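DNA repair and recombination protein RadB (Thermococcus kodakarensis, PDB 2CVH) probably takes part in DNA repair and homologous recombination as a RecA-like, DNA-binding protein with very weak ATPase activity and no strand-exchange activity of its own. Local coordinates at residues L2-K7 against S11-G16; K47-D52 against G96-T101. One frame throughout, in Å; residues are numbered along the deposited sequence.

Both contacts belong to one RecA-like domain, their centres about 23 Å apart and their nearest atoms about 7 Å apart without touching. Interaction 1 is local: only three residues separate 2-7 from 11-16, and the chain folds back on itself around helix 7-12. It is partly buried and largely polar, with main-chain and hydroxyl bonds at one end and a single methyl contact inward. Interaction 2 joins segments 44 residues apart, strand 47-52 and helix 90-101, and all three residues that touch are buried and apolar. Interaction 1 buries 253 Å² between its segments against 107 Å² for interaction 2, and the side chains of both pack on further elements.

Interaction 1 of 2, residues L2-K7 against S11-G16; sequences LSTGTK and SLLGGG
Ser11 directs its OG beside its own backbone N (chi1 -69°), and from there the hydroxyl donates to Lys7 O at 2.8 Å. The helical bond from Ser11 N reaches the same Lys7 O at 3.0 Å. The two donors lie on opposite faces of the carbonyl plane, each tilted about 30° from it, so this oxygen is gripped twice by one residue. A water that donates to Ser11 OG and accepts from Lys7 NZ ties the lysine end to the same hydroxyl.

In Thr4, chi1 of 59° sets OG1 between the backbone N and the carbonyl carbon and leaves CG2 to meet Leu13 CD1 at 4.1 Å, the side chains crossing obliquely. OG1 accepts from Thr6 N at 3.2 Å, an ST turn; Ser3 OG makes another with Gly5 N. Both hydroxyls also bond the carboxylate of Asp10. With an alanine in place of Thr4, Asp10 OD1 and Thr6 N would probably each lose a partner and a gap would open beside Leu13.

After the Schellman motif at Gly14, Gly16 CA comes within 3.2 Å of Leu2 O, a CA-H...O contact. A side chain at Gly16 would clash with Leu2 O and Ser3 N.

Helix 33-44 packs against Leu2, Thr4 and Thr6, whereas Leu13 rests on Leu180 of strand 178-184. Asp218 accepts from Lys7 N, tying the start of helix 7-12 to strand 215-218 at the sheet edge.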
# COMPACT_ATOMS: atom_id res chain seq x y z
N LEU A 2 -4.88 8.93 -7.65
CA LEU A 2 -5.64 7.70 -7.79
C LEU A 2 -6.62 7.62 -6.59
O LEU A 2 -6.19 7.33 -5.49
CB LEU A 2 -4.65 6.54 -7.76
CG LEU A 2 -4.97 5.38 -8.67
CD1 LEU A 2 -4.14 4.19 -8.25
CD2 LEU A 2 -6.43 5.04 -8.54
N SER A 3 -7.90 7.90 -6.81
CA SER A 3 -8.90 7.88 -5.72
C SER A 3 -8.98 6.60 -4.90
O SER A 3 -8.73 5.50 -5.41
CB SER A 3 -10.28 8.25 -6.26
OG SER A 3 -11.28 8.10 -5.25
N THR A 4 -9.28 6.76 -3.61
CA THR A 4 -9.42 5.65 -2.64
C THR A 4 -10.89 5.23 -2.57
O THR A 4 -11.23 4.25 -1.91
CB THR A 4 -9.02 6.04 -1.17
OG1 THR A 4 -9.84 7.13 -0.73
CG2 THR A 4 -7.57 6.45 -1.08
N GLY A 5 -11.75 5.99 -3.23
CA GLY A 5 -13.16 5.67 -3.22
C GLY A 5 -13.79 6.08 -1.92
O GLY A 5 -14.96 5.79 -1.67
N THR A 6 -13.03 6.84 -1.13
CA THR A 6 -13.47 7.33 0.17
C THR A 6 -13.26 8.85 0.23
O THR A 6 -12.15 9.37 0.00
CB THR A 6 -12.67 6.65 1.27
OG1 THR A 6 -12.65 5.24 1.01
CG2 THR A 6 -13.29 6.89 2.61
N LYS A 7 -14.35 9.57 0.51
CA LYS A 7 -14.34 11.02 0.59
C LYS A 7 -13.32 11.57 1.61
O LYS A 7 -12.62 12.53 1.34
CB LYS A 7 -15.76 11.47 0.93
CG LYS A 7 -16.19 12.79 0.38
CD LYS A 7 -15.88 13.93 1.31
CE LYS A 7 -16.31 15.26 0.70
NZ LYS A 7 -15.99 16.38 1.63
N SER A 11 -9.82 13.50 0.71
CA SER A 11 -9.68 14.86 1.25
C SER A 11 -8.32 14.96 1.94
O SER A 11 -7.56 15.89 1.69
CB SER A 11 -10.78 15.17 2.29
OG SER A 11 -12.04 15.27 1.67
N LEU A 12 -8.04 14.01 2.83
CA LEU A 12 -6.77 13.97 3.52
C LEU A 12 -5.57 13.95 2.53
O LEU A 12 -4.56 14.65 2.72
CB LEU A 12 -6.71 12.71 4.37
CG LEU A 12 -5.42 12.53 5.17
CD1 LEU A 12 -5.34 13.62 6.18
CD2 LEU A 12 -5.32 11.16 5.84
N LEU A 13 -5.69 13.15 1.47
CA LEU A 13 -4.63 12.99 0.49
C LEU A 13 -4.59 13.97 -0.69
O LEU A 13 -3.76 13.81 -1.58
CB LEU A 13 -4.66 11.56 -0.07
CG LEU A 13 -4.28 10.41 0.86
CD1 LEU A 13 -4.71 9.10 0.24
CD2 LEU A 13 -2.77 10.46 1.13
N GLY A 14 -5.48 14.95 -0.73
CA GLY A 14 -5.46 15.87 -1.85
C GLY A 14 -6.07 15.26 -3.10
O GLY A 14 -5.89 15.80 -4.19
N GLY A 15 -6.76 14.13 -2.96
CA GLY A 15 -7.43 13.51 -4.10
C GLY A 15 -7.28 12.01 -4.26
O GLY A 15 -8.05 11.37 -4.98
N GLY A 16 -6.26 11.44 -3.65
CA GLY A 16 -6.04 10.02 -3.76
C GLY A 16 -4.55 9.82 -3.74
O GLY A 16 -3.82 10.75 -3.45
O HOH W 1 -14.17 14.99 3.66

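Interaction 2 of 2, residues K47-D52 against G96-T101; sequences KVAYVD and GSLKKT
Leu98 reaches strand 47-52 with both of its methyls, one for each of two strand residues. Its CD1 meets Val51 CG2 at 3.6 Å, the closest approach of the two segments, and its CD2 lies 4.0 Å from Ala49 CB. Ala49 and Val51 alternate with Tyr50, so their side chains leave the same side of the strand while that of Tyr50 points away from the helix. No hydrogen bond crosses the contact, which is purely apolar. In Val51, CG1 is anti to the backbone N (chi1 -179°), a setting that places CG2 beside that N and against the leucine.

The next shell closes around these methyls. Val94 and Gln91, one and two turns earlier in helix 90-101, also touch Val51, while Phe106 adjoins Ala49. Leu98 in turn packs on Phe83 of strand 80-83 and Ile141 of helix 128-145. The strand itself is positioned by backbone bonds to both neighbours, such as Val48 with Ile81 and Ala49 with Leu108.

Strand 80-83, helix 90-101 and parallel strand 106-112 form a beta-alpha-beta crossover whose helix passes over strand 47-52, part of the RecA-like P-loop NTPase core.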
# COMPACT_ATOMS: atom_id res chain seq x y z
N LYS A 47 -5.01 -2.17 -15.00
CA LYS A 47 -4.26 -3.22 -14.33
C LYS A 47 -3.56 -2.76 -13.06
O LYS A 47 -3.20 -1.58 -12.90
CB LYS A 47 -3.26 -3.87 -15.30
CG LYS A 47 -3.92 -4.62 -16.46
CD LYS A 47 -2.89 -4.94 -17.54
CE LYS A 47 -3.39 -5.96 -18.56
NZ LYS A 47 -2.30 -6.90 -18.96
N VAL A 48 -3.37 -3.70 -12.15
CA VAL A 48 -2.72 -3.44 -10.90
C VAL A 48 -1.73 -4.54 -10.72
O VAL A 48 -2.11 -5.72 -10.76
CB VAL A 48 -3.72 -3.56 -9.73
CG1 VAL A 48 -3.00 -3.41 -8.38
CG2 VAL A 48 -4.79 -2.54 -9.86
N ALA A 49 -0.45 -4.18 -10.56
CA ALA A 49 0.60 -5.17 -10.33
C ALA A 49 0.56 -5.31 -8.82
O ALA A 49 0.75 -4.34 -8.10
CB ALA A 49 1.97 -4.64 -10.78
N TYR A 50 0.32 -6.52 -8.33
CA TYR A 50 0.21 -6.71 -6.90
C TYR A 50 1.21 -7.77 -6.45
O TYR A 50 1.07 -8.94 -6.75
CB TYR A 50 -1.25 -7.10 -6.58
CG TYR A 50 -1.67 -6.87 -5.14
CD1 TYR A 50 -1.07 -7.60 -4.09
CD2 TYR A 50 -2.67 -5.94 -4.82
CE1 TYR A 50 -1.46 -7.41 -2.75
CE2 TYR A 50 -3.07 -5.74 -3.48
CZ TYR A 50 -2.45 -6.48 -2.45
OH TYR A 50 -2.80 -6.27 -1.13
N VAL A 51 2.26 -7.32 -5.77
CA VAL A 51 3.29 -8.22 -5.27
C VAL A 51 2.85 -8.59 -3.86
O VAL A 51 2.95 -7.79 -2.93
CB VAL A 51 4.67 -7.53 -5.26
CG1 VAL A 51 5.72 -8.49 -4.75
CG2 VAL A 51 5.02 -7.05 -6.68
N ASP A 52 2.31 -9.80 -3.74
CA ASP A 52 1.80 -10.27 -2.48
C ASP A 52 2.68 -11.28 -1.83
O ASP A 52 2.53 -12.48 -2.03
CB ASP A 52 0.40 -10.85 -2.66
CG ASP A 52 -0.33 -11.03 -1.34
OD1 ASP A 52 0.12 -10.50 -0.29
OD2 ASP A 52 -1.37 -11.69 -1.34
N GLY A 96 12.22 -6.58 -9.65
CA GLY A 96 13.07 -6.36 -10.80
C GLY A 96 12.28 -6.66 -12.06
O GLY A 96 12.26 -5.85 -12.99
N SER A 97 11.56 -7.78 -12.05
CA SER A 97 10.76 -8.18 -13.21
C SER A 97 9.73 -7.10 -13.55
O SER A 97 9.49 -6.77 -14.73
CB SER A 97 10.05 -9.52 -12.96
OG SER A 97 8.89 -9.41 -12.13
N LEU A 98 9.15 -6.51 -12.51
CA LEU A 98 8.14 -5.47 -12.64
C LEU A 98 8.55 -4.35 -13.57
O LEU A 98 7.69 -3.69 -14.17
CB LEU A 98 7.78 -4.90 -11.27
CG LEU A 98 6.88 -5.76 -10.39
CD1 LEU A 98 6.45 -4.94 -9.19
CD2 LEU A 98 5.66 -6.23 -11.17
N LYS A 99 9.86 -4.17 -13.72
CA LYS A 99 10.39 -3.12 -14.57
C LYS A 99 9.83 -3.26 -15.99
O LYS A 99 9.37 -2.27 -16.57
CB LYS A 99 11.92 -3.17 -14.59
CG LYS A 99 12.59 -1.81 -14.67
CD LYS A 99 14.11 -1.89 -14.43
CE LYS A 99 14.44 -2.37 -13.01
NZ LYS A 99 15.89 -2.64 -12.82
N LYS A 100 9.79 -4.49 -16.50
CA LYS A 100 9.27 -4.71 -17.84
C LYS A 100 7.82 -5.20 -17.92
O LYS A 100 7.18 -5.10 -18.98
CB LYS A 100 10.21 -5.63 -18.63
CG LYS A 100 10.06 -5.53 -20.17
CD LYS A 100 10.48 -4.15 -20.74
CE LYS A 100 9.31 -3.17 -20.82
NZ LYS A 100 9.74 -1.84 -21.34
N THR A 101 7.30 -5.76 -16.83
CA THR A 101 5.91 -6.23 -16.79
C THR A 101 4.96 -5.03 -16.78
O THR A 101 3.92 -5.02 -17.45
CB THR A 101 5.64 -7.03 -15.50
OG1 THR A 101 6.65 -8.03 -15.33
CG2 THR A 101 4.24 -7.68 -15.55